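Local atomic coordinates of rubber oxygenase (Streptomyces sp., PDB entry 5O1L), a protein that catalyses the oxidative cleavage of double bonds in poly(cis-1,4-isoprene) with dioxygen, using one non-covalently bound heme b, as the first step of rubber degradation. Residues A114-G119 / L258-V263; E348-T353 / A370-L375; G246-T251 / E363-L368; L63-D68 / P94-E99; G131-L136 / T236-K241. All blocks are in the same frame, centred on the assembly; numbering follows the deposited sequence.

Contact 1. Residues A114-G119 / L258-V263; sequences AALDRG and LHVWQV. With EDO (1,2-ethanediol), chain G.
Leu116 and Val260 meet where two helices of this all-helical, globin-clan fold pack across each other. Segments 114-119 and 258-263, on helix 113-125 and helix 251-267, cross at -113°, with 8.5 Å between the short axes.

The apolar packing centres on the CD2 branch of Leu116. CG of this leucine lies anti to its carbonyl carbon (chi1 -67°). CD2 reaches the backbone of the other helix, 3.7 Å from Val260 CA. The same methyl also touches CG2 of Val260 and CG2 of Val263. Gly119 lets the helices come close here: its CA sits 3.9 Å from Val260 CG2, and a methyl group on it would run into that valine.

Around the His259 ring, Ala115 CB and Leu116 CD2 both approach His259 CD2 obliquely, each at 3.7 Å. The leucine side chain crosses the histidine at about a right angle. Val263 CG2 lies over one face, off toward the rim.

Two polar bonds, one of them weak, probably hold the rotation of this ring. His259 NE2 accepts from Asp112 N, just ahead of helix 113-125, so the imidazole also ties the two helices together. His259 ND1 gives a weak bond to Gln262 OE1 at 3.4 Å. At the outer end lies a 1,2-ethanediol, probably from the crystallisation liquor. Ala114 N donates to its O1 at 3.0 Å, and Asp112 OD2 is hydrogen-bonded to the same molecule.

Contact 2. Residues E348-T353 / A370-L375; sequences ERLIAT and AVPAVL
Arg349 O is gripped twice, by Thr353 N and by Thr353 OG1, on the turn that presents Leu350 to Pro372 and Val374. The backbone bond from Thr353 N to Arg349 O is 3.1 Å. The hydroxyl bond from Thr353 OG1 to Arg349 O is 3.2 Å, with OG1 tilted 21° from the carbonyl plane. The two donors come from opposite faces of that plane. Both bonds stay within helix 345-362.

The side chains that meet across the contact are all apolar. Leu350 carries most of it and splits its branches between two partners. CD2 meets the proline ring, 3.7 Å from Pro372 CG, and the two side chains cross obliquely. CD1 meets Val374 CG1 at 3.9 Å, and here they cross at about a right angle. Val374 holds CG1 between its backbone N and carbonyl carbon (chi1 64°), which turns this methyl to Leu350 CD1. Leu375 completes the set: its CD2 lies 4.0 Å from Leu350 O and also faces the Leu350 CB. Its CD1 comes near the Ile351 CA.

The contact packs helix 345-362 on the first turn of helix 373-393, the next helix in the chain, and on the loop before it. Ile351 also touches Ala325 and Tyr329 of helix 320-331. No hydrogen bond joins the two segments, so the direct contact rests on van der Waals packing of partly buried apolar groups, with no polar bond to fix its direction.

Contact 3. Residues G246-T251 / E363-L368; sequences GVRVNT and EGLIPL
Glu363 and Arg248 join two loops that each follow a Schellman motif. Gly246 ends helix 224-244, and Gly364 ends helix 345-362, both with positive phi. The first loop then runs to Asn250, the N-cap of helix 251-267, which caps Asp253 N through OD1.

One hydrogen bond links the loops. Arg248 N donates to Glu363 OE2 at 2.8 Å, nearly straight at 166°. The N-H comes from well above the carboxylate plane, 66° out of it. The glutamate chain bends at chi2 (-72°), which brings CD round toward the Arg248 backbone. Val247 CG1 also borders OE2, at 3.5 Å.

The rest is packing of the arginine stem. Arg248 CG lies 3.7 Å from the carboxylate carbon, Glu363 CD. Further out, Arg248 CD meets Leu365 CD1 at 3.7 Å, the two side chains crossing at about a right angle. The guanidinium does not pair with the carboxylate: Arg248 NE is 6.1 Å from Glu363 OE1. The salt-bridge partner of Glu363 OE2 is Lys126 NZ.

An alanine at Glu363 would probably leave Arg248 N and Lys126 NZ without their shared acceptor and take away the one hydrogen bond between these two loop segments. In the deposited protein a single carboxylate oxygen takes both a backbone N-H and a lysine charge, and this would probably favour its ionised form.

Contact 4. Residues L63-D68 / P94-E99; sequences LAAVID and PGDLRE
Leu63 and Leu97 bring the two backbones closest, with 7.7 Å between their CA atoms. Segments 63-68 and 94-99, on helix 59-68 and helix 95-104, run roughly antiparallel, the short axes 146° apart in direction and 10.0 Å apart at closest approach. Pro94 is the N-cap residue of the second helix.

The spacing is wide, and the packing is correspondingly light. Leu63 CD2 touches Leu97 CD1 at 4.3 Å, branch against branch. Val66 points at the other helix, and its CG2 lies 4.2 Å from Leu97 CB. Ala65 offers only its CB, which is 4.0 Å from Asp96 OD2.

Asp96 is the polar member. Its CG stands between the backbone N and the carbonyl carbon (chi1 50°), and OD1 takes a weak bond from Leu97 N. Its stronger partner is Arg69, just past the first helix, whose NH2 makes a salt bridge to Asp96 OD2. No hydrogen bond joins the two segments themselves.

Helix 72-79 covers the pair: its Val75 touches Val66, Pro94 and Leu97. Helix 187-204, which carries His198, the inferred axial heme ligand, packs against helix 59-68, with Ala199 on Leu63 and Ala200 on Ile67.

Contact 5. Residues G131-L136 / T236-K241; sequences GALYGL and TFVMRK
The Phe237 ring has Leu133 O at its edge, in plane, and Lys241 CG over one face. The carbonyl oxygen lies 3.8 Å from Phe237 CE2. The lysine carbon comes from the same helix as the ring and sits above its plane, off toward the rim. The Tyr134 ring is met obliquely by Val238 CG2, 3.5 Å from Tyr134 CE1.

This is helix-on-helix packing inside the globin-clan catalytic domain. Segments 131-136 and 236-241, on helix 127-142 and helix 224-244, cross at 133°. The first has a wider pi-type turn at 133-136. All five touching residues are buried.

Leu133 carries the largest share of the contact. Its chi1 (-72°) sets CG anti to the carbonyl carbon, and chi2 (164°) sets the branches. CD2 reaches the Lys241 stem, 3.6 Å from Lys241 CB, and also borders Phe237 CE2 at 4.1 Å. CB of Leu133 lies 3.8 Å from Val238 CG2. An alanine at Leu133 would probably open a gap beside Phe237 CE2 and the Lys241 stem, leaving that stem without the two methyls that pack on it.

Two polar ends leave the packing. Lys241 NZ bonds Gln244 OE1 and Thr330 O. Tyr134 OH is hydrogen-bonded with Tyr257 OH, and a butanediol, probably from the crystallisation liquor, is about 4 Å from this tyrosine side chain. The second branch of the leucine, Leu133 CD1, lies 3.9 Å from Val238 O.

How the contacts relate
Contacts 1 and 5 form the inner part of the set, with centres 16 Å apart. They join through a probable hydrogen bond from Trp261 NE1 to Tyr134 OH, at 3.3 Å. Neither touches the heme: the side chains of Tyr134 and Val260 are about 10 and 11 Å from it. Contact 3 touches both, through Met239 SD against Val249 CG1 (3.8 Å) and Arg118 NH2 near Asn250 OD1 (3.9 Å). Contact 2 adjoins contact 3 in sequence. Contact 4 lies across the chain's centre from contact 2, 54 Å away between centres, yet its Leu63 side chain is about 8 Å from that of His198, the inferred axial ligand of the heme iron.

Contact 1. Residues A114-G119 / L258-V263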
# COMPACT_ATOMS: atom_id res chain seq x y z
N ALA A 114 -15.50 -14.68 -6.88
CA ALA A 114 -15.64 -15.43 -5.65
C ALA A 114 -14.39 -15.26 -4.77
O ALA A 114 -14.49 -15.10 -3.54
CB ALA A 114 -15.91 -16.86 -5.89
N ALA A 115 -13.22 -15.29 -5.39
CA ALA A 115 -12.01 -15.15 -4.62
C ALA A 115 -11.87 -13.75 -4.09
O ALA A 115 -11.38 -13.53 -2.99
CB ALA A 115 -10.79 -15.49 -5.45
N LEU A 116 -12.20 -12.77 -4.90
CA LEU A 116 -12.17 -11.41 -4.42
C LEU A 116 -13.07 -11.23 -3.19
O LEU A 116 -12.70 -10.56 -2.26
CB LEU A 116 -12.51 -10.42 -5.52
CG LEU A 116 -11.49 -10.29 -6.64
CD1 LEU A 116 -12.12 -9.43 -7.76
CD2 LEU A 116 -10.16 -9.84 -6.21
N ASP A 117 -14.25 -11.80 -3.26
CA ASP A 117 -15.19 -11.73 -2.11
C ASP A 117 -14.59 -12.42 -0.91
O ASP A 117 -14.70 -11.92 0.26
CB ASP A 117 -16.50 -12.41 -2.47
CG ASP A 117 -17.37 -11.68 -3.46
OD1 ASP A 117 -17.12 -10.51 -3.84
OD2 ASP A 117 -18.40 -12.31 -3.88
N ARG A 118 -13.96 -13.59 -1.10
CA ARG A 118 -13.37 -14.30 0.00
C ARG A 118 -12.23 -13.54 0.64
O ARG A 118 -12.06 -13.53 1.84
CB ARG A 118 -12.94 -15.70 -0.45
CG ARG A 118 -12.35 -16.49 0.65
CD ARG A 118 -12.00 -17.94 0.23
NE ARG A 118 -11.82 -18.66 1.43
CZ ARG A 118 -12.18 -19.91 1.67
NH1 ARG A 118 -12.70 -20.65 0.70
NH2 ARG A 118 -11.94 -20.43 2.86
N GLY A 119 -11.41 -12.90 -0.20
CA GLY A 119 -10.34 -12.10 0.32
C GLY A 119 -10.76 -10.90 1.09
O GLY A 119 -10.13 -10.54 2.09
N LEU A 258 -4.02 -13.02 -1.76
CA LEU A 258 -3.13 -12.78 -2.87
C LEU A 258 -3.88 -12.29 -4.10
O LEU A 258 -3.46 -11.34 -4.75
CB LEU A 258 -2.36 -14.04 -3.22
CG LEU A 258 -1.43 -13.94 -4.43
CD1 LEU A 258 -0.34 -12.91 -4.26
CD2 LEU A 258 -0.80 -15.32 -4.62
N HIS A 259 -4.98 -12.93 -4.40
CA HIS A 259 -5.79 -12.56 -5.58
C HIS A 259 -6.27 -11.14 -5.52
O HIS A 259 -6.20 -10.41 -6.51
CB HIS A 259 -6.91 -13.55 -5.79
CG HIS A 259 -7.59 -13.44 -7.11
ND1 HIS A 259 -6.92 -13.70 -8.28
CD2 HIS A 259 -8.83 -13.05 -7.46
CE1 HIS A 259 -7.76 -13.47 -9.31
NE2 HIS A 259 -8.91 -13.13 -8.84
N VAL A 260 -6.77 -10.72 -4.36
CA VAL A 260 -7.13 -9.29 -4.21
C VAL A 260 -5.97 -8.40 -4.57
O VAL A 260 -6.15 -7.39 -5.29
CB VAL A 260 -7.64 -9.02 -2.80
CG1 VAL A 260 -7.81 -7.53 -2.53
CG2 VAL A 260 -8.90 -9.74 -2.46
N TRP A 261 -4.79 -8.66 -4.07
CA TRP A 261 -3.60 -7.87 -4.34
C TRP A 261 -3.13 -7.98 -5.75
O TRP A 261 -2.63 -7.01 -6.33
CB TRP A 261 -2.52 -8.11 -3.27
CG TRP A 261 -2.85 -7.43 -2.01
CD1 TRP A 261 -3.58 -7.86 -0.95
CD2 TRP A 261 -2.53 -6.04 -1.75
NE1 TRP A 261 -3.72 -6.82 -0.04
CE2 TRP A 261 -3.05 -5.73 -0.49
CE3 TRP A 261 -1.85 -5.09 -2.45
CZ2 TRP A 261 -2.90 -4.46 0.08
CZ3 TRP A 261 -1.65 -3.86 -1.89
CH2 TRP A 261 -2.23 -3.55 -0.64
N GLN A 262 -3.31 -9.11 -6.42
CA GLN A 262 -2.94 -9.25 -7.82
C GLN A 262 -3.87 -8.38 -8.69
O GLN A 262 -3.38 -7.64 -9.54
CB GLN A 262 -3.02 -10.72 -8.26
CG GLN A 262 -1.99 -11.69 -7.68
CD GLN A 262 -2.37 -13.12 -7.93
OE1 GLN A 262 -3.54 -13.51 -7.91
NE2 GLN A 262 -1.31 -13.90 -8.17
N VAL A 263 -5.18 -8.50 -8.48
CA VAL A 263 -6.10 -7.74 -9.27
C VAL A 263 -5.86 -6.27 -9.00
O VAL A 263 -5.85 -5.46 -9.92
CB VAL A 263 -7.52 -8.14 -8.93
CG1 VAL A 263 -8.55 -7.13 -9.49
CG2 VAL A 263 -7.83 -9.57 -9.39
C1 EDO G . -15.69 -17.23 -10.07
O1 EDO G . -16.19 -16.06 -9.41
C2 EDO G . -15.57 -18.40 -9.09
O2 EDO G . -14.77 -19.44 -9.64

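Contact 2. Residues E348-T353 / A370-L375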
# COMPACT_ATOMS: atom_id res chain seq x y z
N GLU A 348 8.85 -4.42 24.52
CA GLU A 348 9.07 -5.35 23.39
C GLU A 348 9.14 -6.81 23.83
O GLU A 348 8.63 -7.71 23.15
CB GLU A 348 10.33 -4.99 22.66
CG GLU A 348 10.27 -3.72 21.80
CD GLU A 348 11.65 -3.28 21.26
OE1 GLU A 348 12.28 -2.25 21.67
OE2 GLU A 348 12.18 -3.96 20.30
N ARG A 349 9.72 -7.08 24.98
CA ARG A 349 9.79 -8.44 25.50
C ARG A 349 8.40 -8.89 26.00
O ARG A 349 8.05 -10.06 25.76
CB ARG A 349 10.80 -8.52 26.65
CG ARG A 349 10.95 -9.94 27.17
CD ARG A 349 12.17 -10.02 28.10
NE ARG A 349 13.40 -9.81 27.32
CZ ARG A 349 14.65 -10.06 27.75
NH1 ARG A 349 15.69 -9.85 26.95
NH2 ARG A 349 14.88 -10.52 28.97
N LEU A 350 7.61 -8.05 26.63
CA LEU A 350 6.28 -8.37 27.03
C LEU A 350 5.46 -8.74 25.77
O LEU A 350 4.68 -9.70 25.78
CB LEU A 350 5.56 -7.23 27.77
CG LEU A 350 6.10 -6.85 29.16
CD1 LEU A 350 5.31 -5.66 29.63
CD2 LEU A 350 5.98 -8.03 30.14
N ILE A 351 5.58 -7.93 24.74
CA ILE A 351 4.83 -8.15 23.50
C ILE A 351 5.26 -9.39 22.82
O ILE A 351 4.41 -10.22 22.42
CB ILE A 351 4.94 -6.94 22.54
CG1 ILE A 351 4.27 -5.74 23.13
CG2 ILE A 351 4.33 -7.26 21.16
CD1 ILE A 351 4.58 -4.46 22.47
N ALA A 352 6.57 -9.66 22.71
CA ALA A 352 6.97 -10.88 22.05
C ALA A 352 6.52 -12.12 22.77
O ALA A 352 6.23 -13.17 22.11
CB ALA A 352 8.51 -10.86 21.92
N THR A 353 6.50 -12.13 24.09
CA THR A 353 6.07 -13.27 24.86
C THR A 353 4.57 -13.45 24.87
O THR A 353 4.09 -14.60 24.99
CB THR A 353 6.69 -13.40 26.27
OG1 THR A 353 6.26 -12.39 27.11
CG2 THR A 353 8.15 -13.23 26.12
N ALA A 370 -3.29 -15.55 30.87
CA ALA A 370 -2.83 -14.63 31.90
C ALA A 370 -1.65 -13.88 31.33
O ALA A 370 -0.60 -14.44 31.14
CB ALA A 370 -2.34 -15.44 33.13
N VAL A 371 -1.88 -12.67 30.88
CA VAL A 371 -0.81 -11.87 30.31
C VAL A 371 -0.82 -10.53 31.04
O VAL A 371 -1.77 -10.17 31.67
CB VAL A 371 -0.99 -11.64 28.76
CG1 VAL A 371 -0.93 -12.98 27.99
CG2 VAL A 371 -2.31 -11.00 28.44
N PRO A 372 0.28 -9.79 30.94
CA PRO A 372 0.29 -8.44 31.51
C PRO A 372 -0.84 -7.56 31.02
O PRO A 372 -1.20 -7.62 29.85
CB PRO A 372 1.62 -7.88 30.98
CG PRO A 372 2.48 -9.08 30.78
CD PRO A 372 1.55 -10.10 30.25
N ALA A 373 -1.40 -6.71 31.88
CA ALA A 373 -2.51 -5.86 31.56
C ALA A 373 -2.22 -4.97 30.36
O ALA A 373 -3.16 -4.67 29.55
CB ALA A 373 -2.88 -4.97 32.72
N VAL A 374 -0.98 -4.53 30.20
CA VAL A 374 -0.69 -3.59 29.09
C VAL A 374 -0.96 -4.30 27.73
O VAL A 374 -1.18 -3.64 26.73
CB VAL A 374 0.74 -3.02 29.16
CG1 VAL A 374 1.81 -4.11 28.99
CG2 VAL A 374 1.00 -1.91 28.18
N LEU A 375 -0.90 -5.63 27.66
CA LEU A 375 -1.24 -6.31 26.40
C LEU A 375 -2.65 -6.02 26.01
O LEU A 375 -2.88 -5.82 24.82
CB LEU A 375 -0.97 -7.83 26.45
CG LEU A 375 0.40 -8.25 25.97
CD1 LEU A 375 0.52 -8.20 24.45
CD2 LEU A 375 1.51 -7.42 26.59

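Contact 3. Residues G246-T251 / E363-L368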
# COMPACT_ATOMS: atom_id res chain seq x y z
N GLY A 246 0.69 -16.36 14.23
CA GLY A 246 -0.27 -17.41 14.46
C GLY A 246 -1.68 -17.06 14.17
O GLY A 246 -2.62 -17.73 14.57
N VAL A 247 -1.90 -16.03 13.38
CA VAL A 247 -3.22 -15.84 12.87
C VAL A 247 -3.60 -17.08 12.03
O VAL A 247 -2.72 -17.58 11.27
CB VAL A 247 -3.28 -14.53 12.02
CG1 VAL A 247 -4.65 -14.38 11.36
CG2 VAL A 247 -2.88 -13.34 12.85
N ARG A 248 -4.86 -17.51 12.13
CA ARG A 248 -5.29 -18.68 11.35
C ARG A 248 -5.57 -18.27 9.92
O ARG A 248 -6.51 -17.55 9.61
CB ARG A 248 -6.45 -19.40 12.00
CG ARG A 248 -6.10 -19.95 13.40
CD ARG A 248 -4.71 -20.65 13.65
NE ARG A 248 -4.81 -22.05 13.24
CZ ARG A 248 -3.79 -22.89 13.03
NH1 ARG A 248 -4.03 -24.13 12.57
NH2 ARG A 248 -2.53 -22.51 13.25
N VAL A 249 -4.61 -18.59 9.05
CA VAL A 249 -4.68 -18.31 7.63
C VAL A 249 -4.68 -19.65 6.89
O VAL A 249 -3.57 -20.16 6.64
CB VAL A 249 -3.57 -17.39 7.17
CG1 VAL A 249 -3.86 -16.99 5.69
CG2 VAL A 249 -3.47 -16.14 8.01
N ASN A 250 -5.87 -20.10 6.53
CA ASN A 250 -5.93 -21.32 5.78
C ASN A 250 -5.53 -21.05 4.33
O ASN A 250 -5.42 -19.89 3.88
CB ASN A 250 -7.24 -21.99 5.94
CG ASN A 250 -8.43 -21.20 5.39
OD1 ASN A 250 -8.33 -20.50 4.40
ND2 ASN A 250 -9.62 -21.37 6.00
N THR A 251 -5.25 -22.11 3.60
CA THR A 251 -4.72 -21.96 2.26
C THR A 251 -5.66 -21.18 1.36
O THR A 251 -5.22 -20.33 0.54
CB THR A 251 -4.47 -23.32 1.64
OG1 THR A 251 -5.65 -24.17 1.74
CG2 THR A 251 -3.24 -23.90 2.36
N GLU A 363 -8.26 -16.24 18.10
CA GLU A 363 -8.52 -17.33 17.16
C GLU A 363 -9.26 -18.49 17.71
O GLU A 363 -9.52 -19.45 16.98
CB GLU A 363 -7.14 -17.80 16.58
CG GLU A 363 -6.59 -16.73 15.69
CD GLU A 363 -7.40 -16.66 14.38
OE1 GLU A 363 -8.51 -17.30 14.22
OE2 GLU A 363 -6.92 -16.05 13.44
N GLY A 364 -9.60 -18.46 18.99
CA GLY A 364 -10.40 -19.50 19.60
C GLY A 364 -9.62 -20.76 19.93
O GLY A 364 -10.25 -21.80 20.17
N LEU A 365 -8.30 -20.68 20.05
CA LEU A 365 -7.50 -21.85 20.22
C LEU A 365 -7.11 -22.15 21.65
O LEU A 365 -6.70 -23.30 21.92
CB LEU A 365 -6.17 -21.68 19.43
CG LEU A 365 -6.36 -21.50 17.94
CD1 LEU A 365 -4.98 -21.18 17.32
CD2 LEU A 365 -6.99 -22.70 17.34
N ILE A 366 -7.11 -21.16 22.52
CA ILE A 366 -6.75 -21.34 23.91
C ILE A 366 -7.71 -20.63 24.80
O ILE A 366 -8.33 -19.63 24.39
CB ILE A 366 -5.29 -20.88 24.22
CG1 ILE A 366 -5.10 -19.35 23.99
CG2 ILE A 366 -4.29 -21.67 23.40
CD1 ILE A 366 -3.82 -18.79 24.41
N PRO A 367 -7.79 -21.03 26.09
CA PRO A 367 -8.54 -20.24 27.01
C PRO A 367 -7.87 -18.88 27.25
O PRO A 367 -6.72 -18.66 26.94
CB PRO A 367 -8.44 -21.03 28.32
CG PRO A 367 -7.69 -22.25 28.08
CD PRO A 367 -7.24 -22.26 26.66
N LEU A 368 -8.62 -17.95 27.81
CA LEU A 368 -8.13 -16.66 28.15
C LEU A 368 -6.78 -16.69 28.90
O LEU A 368 -6.70 -17.29 29.99
CB LEU A 368 -9.17 -16.00 29.06
CG LEU A 368 -8.78 -14.61 29.51
CD1 LEU A 368 -8.96 -13.66 28.44
CD2 LEU A 368 -9.56 -14.24 30.78

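Contact 4. Residues L63-D68 / P94-E99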
# COMPACT_ATOMS: atom_id res chain seq x y z
N LEU A 63 -2.22 12.09 -19.04
CA LEU A 63 -2.13 13.01 -17.94
C LEU A 63 -1.24 14.20 -18.20
O LEU A 63 -1.54 15.31 -17.75
CB LEU A 63 -1.78 12.29 -16.63
CG LEU A 63 -3.00 11.82 -15.84
CD1 LEU A 63 -3.90 12.95 -15.33
CD2 LEU A 63 -3.79 10.81 -16.62
N ALA A 64 -0.17 13.99 -18.98
CA ALA A 64 0.72 15.07 -19.34
C ALA A 64 -0.11 16.08 -20.16
O ALA A 64 0.01 17.28 -19.89
CB ALA A 64 1.89 14.55 -20.15
N ALA A 65 -0.93 15.61 -21.08
CA ALA A 65 -1.76 16.49 -21.95
C ALA A 65 -2.81 17.21 -21.15
O ALA A 65 -2.97 18.45 -21.27
CB ALA A 65 -2.39 15.72 -23.06
N VAL A 66 -3.49 16.51 -20.24
CA VAL A 66 -4.47 17.12 -19.36
C VAL A 66 -3.86 18.24 -18.52
O VAL A 66 -4.41 19.36 -18.45
CB VAL A 66 -5.18 16.04 -18.50
CG1 VAL A 66 -6.03 16.67 -17.40
CG2 VAL A 66 -5.99 15.12 -19.42
N ILE A 67 -2.69 18.03 -17.95
CA ILE A 67 -2.05 19.02 -17.14
C ILE A 67 -1.64 20.24 -18.03
O ILE A 67 -1.95 21.37 -17.69
CB ILE A 67 -0.83 18.45 -16.42
CG1 ILE A 67 -1.33 17.49 -15.32
CG2 ILE A 67 -0.02 19.54 -15.78
CD1 ILE A 67 -0.25 16.52 -14.82
N ASP A 68 -0.98 19.94 -19.14
CA ASP A 68 -0.48 20.99 -20.05
C ASP A 68 -1.61 21.81 -20.69
O ASP A 68 -1.38 22.95 -21.08
CB ASP A 68 0.44 20.37 -21.11
CG ASP A 68 1.78 19.90 -20.54
OD1 ASP A 68 2.12 20.30 -19.40
OD2 ASP A 68 2.50 19.12 -21.20
N PRO A 94 -12.49 15.60 -20.98
CA PRO A 94 -11.74 15.64 -22.23
C PRO A 94 -11.70 14.25 -22.84
O PRO A 94 -11.61 13.25 -22.10
CB PRO A 94 -10.31 15.99 -21.83
CG PRO A 94 -10.35 16.31 -20.37
CD PRO A 94 -11.64 15.93 -19.80
N GLY A 95 -11.82 14.18 -24.15
CA GLY A 95 -11.99 12.89 -24.84
C GLY A 95 -10.90 11.88 -24.63
O GLY A 95 -11.21 10.71 -24.51
N ASP A 96 -9.66 12.32 -24.64
CA ASP A 96 -8.52 11.41 -24.44
C ASP A 96 -8.56 10.81 -23.03
O ASP A 96 -8.32 9.60 -22.88
CB ASP A 96 -7.15 12.06 -24.73
CG ASP A 96 -6.90 13.43 -24.04
OD1 ASP A 96 -7.74 14.02 -23.25
OD2 ASP A 96 -5.75 13.95 -24.28
N LEU A 97 -8.90 11.62 -22.04
CA LEU A 97 -9.02 11.10 -20.68
C LEU A 97 -10.22 10.21 -20.57
O LEU A 97 -10.17 9.13 -19.92
CB LEU A 97 -9.09 12.28 -19.71
CG LEU A 97 -9.16 11.87 -18.24
CD1 LEU A 97 -7.89 11.16 -17.83
CD2 LEU A 97 -9.37 13.08 -17.35
N ARG A 98 -11.35 10.55 -21.13
CA ARG A 98 -12.50 9.67 -21.10
C ARG A 98 -12.17 8.27 -21.67
O ARG A 98 -12.46 7.25 -21.02
CB ARG A 98 -13.70 10.23 -21.87
CG ARG A 98 -14.91 9.30 -21.79
CD ARG A 98 -16.19 9.79 -22.46
NE ARG A 98 -15.97 10.47 -23.72
CZ ARG A 98 -15.63 9.96 -24.91
NH1 ARG A 98 -15.38 8.66 -25.09
NH2 ARG A 98 -15.52 10.80 -25.94
N GLU A 99 -11.51 8.25 -22.80
CA GLU A 99 -11.15 6.99 -23.44
C GLU A 99 -10.21 6.19 -22.53
O GLU A 99 -10.42 4.99 -22.35
CB GLU A 99 -10.49 7.26 -24.79
CG GLU A 99 -9.95 6.11 -25.58
CD GLU A 99 -9.51 6.57 -26.96
OE1 GLU A 99 -8.37 7.07 -27.12
OE2 GLU A 99 -10.36 6.50 -27.88

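Contact 5. Residues G131-L136 / T236-K241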
# COMPACT_ATOMS: atom_id res chain seq x y z
N GLY A 131 -5.15 -4.34 9.65
CA GLY A 131 -5.18 -2.88 9.75
C GLY A 131 -3.98 -2.37 10.52
O GLY A 131 -3.41 -1.31 10.19
N ALA A 132 -3.58 -3.06 11.57
CA ALA A 132 -2.42 -2.65 12.35
C ALA A 132 -1.14 -2.82 11.52
O ALA A 132 -0.24 -1.99 11.56
CB ALA A 132 -2.31 -3.44 13.63
N LEU A 133 -1.09 -3.92 10.79
CA LEU A 133 0.06 -4.16 9.93
C LEU A 133 0.18 -3.18 8.80
O LEU A 133 1.30 -2.72 8.54
CB LEU A 133 0.02 -5.60 9.39
CG LEU A 133 0.34 -6.65 10.46
CD1 LEU A 133 -0.06 -8.00 10.06
CD2 LEU A 133 1.84 -6.64 10.81
N TYR A 134 -0.90 -2.83 8.12
CA TYR A 134 -0.84 -1.78 7.12
C TYR A 134 -0.45 -0.46 7.72
O TYR A 134 0.42 0.22 7.19
CB TYR A 134 -2.14 -1.60 6.37
CG TYR A 134 -2.62 -2.75 5.46
CD1 TYR A 134 -1.78 -3.48 4.71
CD2 TYR A 134 -3.99 -2.96 5.29
CE1 TYR A 134 -2.27 -4.50 3.88
CE2 TYR A 134 -4.48 -3.97 4.48
CZ TYR A 134 -3.56 -4.74 3.81
OH TYR A 134 -4.13 -5.73 3.01
N GLY A 135 -1.08 -0.08 8.80
CA GLY A 135 -0.97 1.29 9.33
C GLY A 135 0.33 1.53 9.98
O GLY A 135 0.96 2.61 9.77
N LEU A 136 0.76 0.65 10.86
CA LEU A 136 2.00 0.81 11.57
C LEU A 136 3.09 0.16 10.82
O LEU A 136 4.08 0.84 10.57
CB LEU A 136 1.94 0.32 13.01
CG LEU A 136 0.92 1.06 13.82
CD1 LEU A 136 0.82 0.43 15.19
CD2 LEU A 136 1.25 2.54 13.94
N THR A 236 2.88 -8.83 0.64
CA THR A 236 3.74 -9.94 1.04
C THR A 236 4.12 -9.80 2.52
O THR A 236 4.23 -10.81 3.23
CB THR A 236 5.04 -9.90 0.19
OG1 THR A 236 4.56 -9.80 -1.18
CG2 THR A 236 5.78 -11.14 0.29
N PHE A 237 4.39 -8.57 2.95
CA PHE A 237 4.71 -8.32 4.35
C PHE A 237 3.57 -8.68 5.28
O PHE A 237 3.76 -9.39 6.29
CB PHE A 237 5.03 -6.80 4.52
CG PHE A 237 5.12 -6.34 5.96
CD1 PHE A 237 6.16 -6.67 6.69
CD2 PHE A 237 4.11 -5.57 6.48
CE1 PHE A 237 6.26 -6.18 8.07
CE2 PHE A 237 4.14 -5.12 7.79
CZ PHE A 237 5.23 -5.42 8.54
N VAL A 238 2.36 -8.25 4.99
CA VAL A 238 1.24 -8.52 5.88
C VAL A 238 1.00 -9.97 6.00
O VAL A 238 0.76 -10.47 7.13
CB VAL A 238 -0.01 -7.76 5.42
CG1 VAL A 238 -1.27 -8.19 6.15
CG2 VAL A 238 0.21 -6.33 5.62
N MET A 239 1.01 -10.73 4.90
CA MET A 239 0.80 -12.19 4.98
C MET A 239 1.88 -12.81 5.82
O MET A 239 1.57 -13.71 6.66
CB MET A 239 0.69 -12.81 3.59
CG MET A 239 0.41 -14.28 3.62
SD MET A 239 -1.12 -14.72 4.52
CE MET A 239 -2.37 -13.91 3.51
N ARG A 240 3.13 -12.44 5.61
CA ARG A 240 4.22 -13.01 6.40
C ARG A 240 4.00 -12.77 7.87
O ARG A 240 4.16 -13.71 8.71
CB ARG A 240 5.58 -12.51 5.99
CG ARG A 240 6.74 -13.02 6.83
CD ARG A 240 8.09 -12.51 6.31
NE ARG A 240 8.30 -11.04 6.35
CZ ARG A 240 8.67 -10.30 7.39
NH1 ARG A 240 8.89 -10.79 8.61
NH2 ARG A 240 8.82 -9.00 7.21
N LYS A 241 3.68 -11.58 8.24
CA LYS A 241 3.52 -11.27 9.67
C LYS A 241 2.31 -11.95 10.25
O LYS A 241 2.40 -12.49 11.41
CB LYS A 241 3.40 -9.78 9.87
CG LYS A 241 4.62 -8.99 9.58
CD LYS A 241 5.90 -9.47 10.26
CE LYS A 241 5.77 -9.53 11.78
NZ LYS A 241 7.10 -9.87 12.37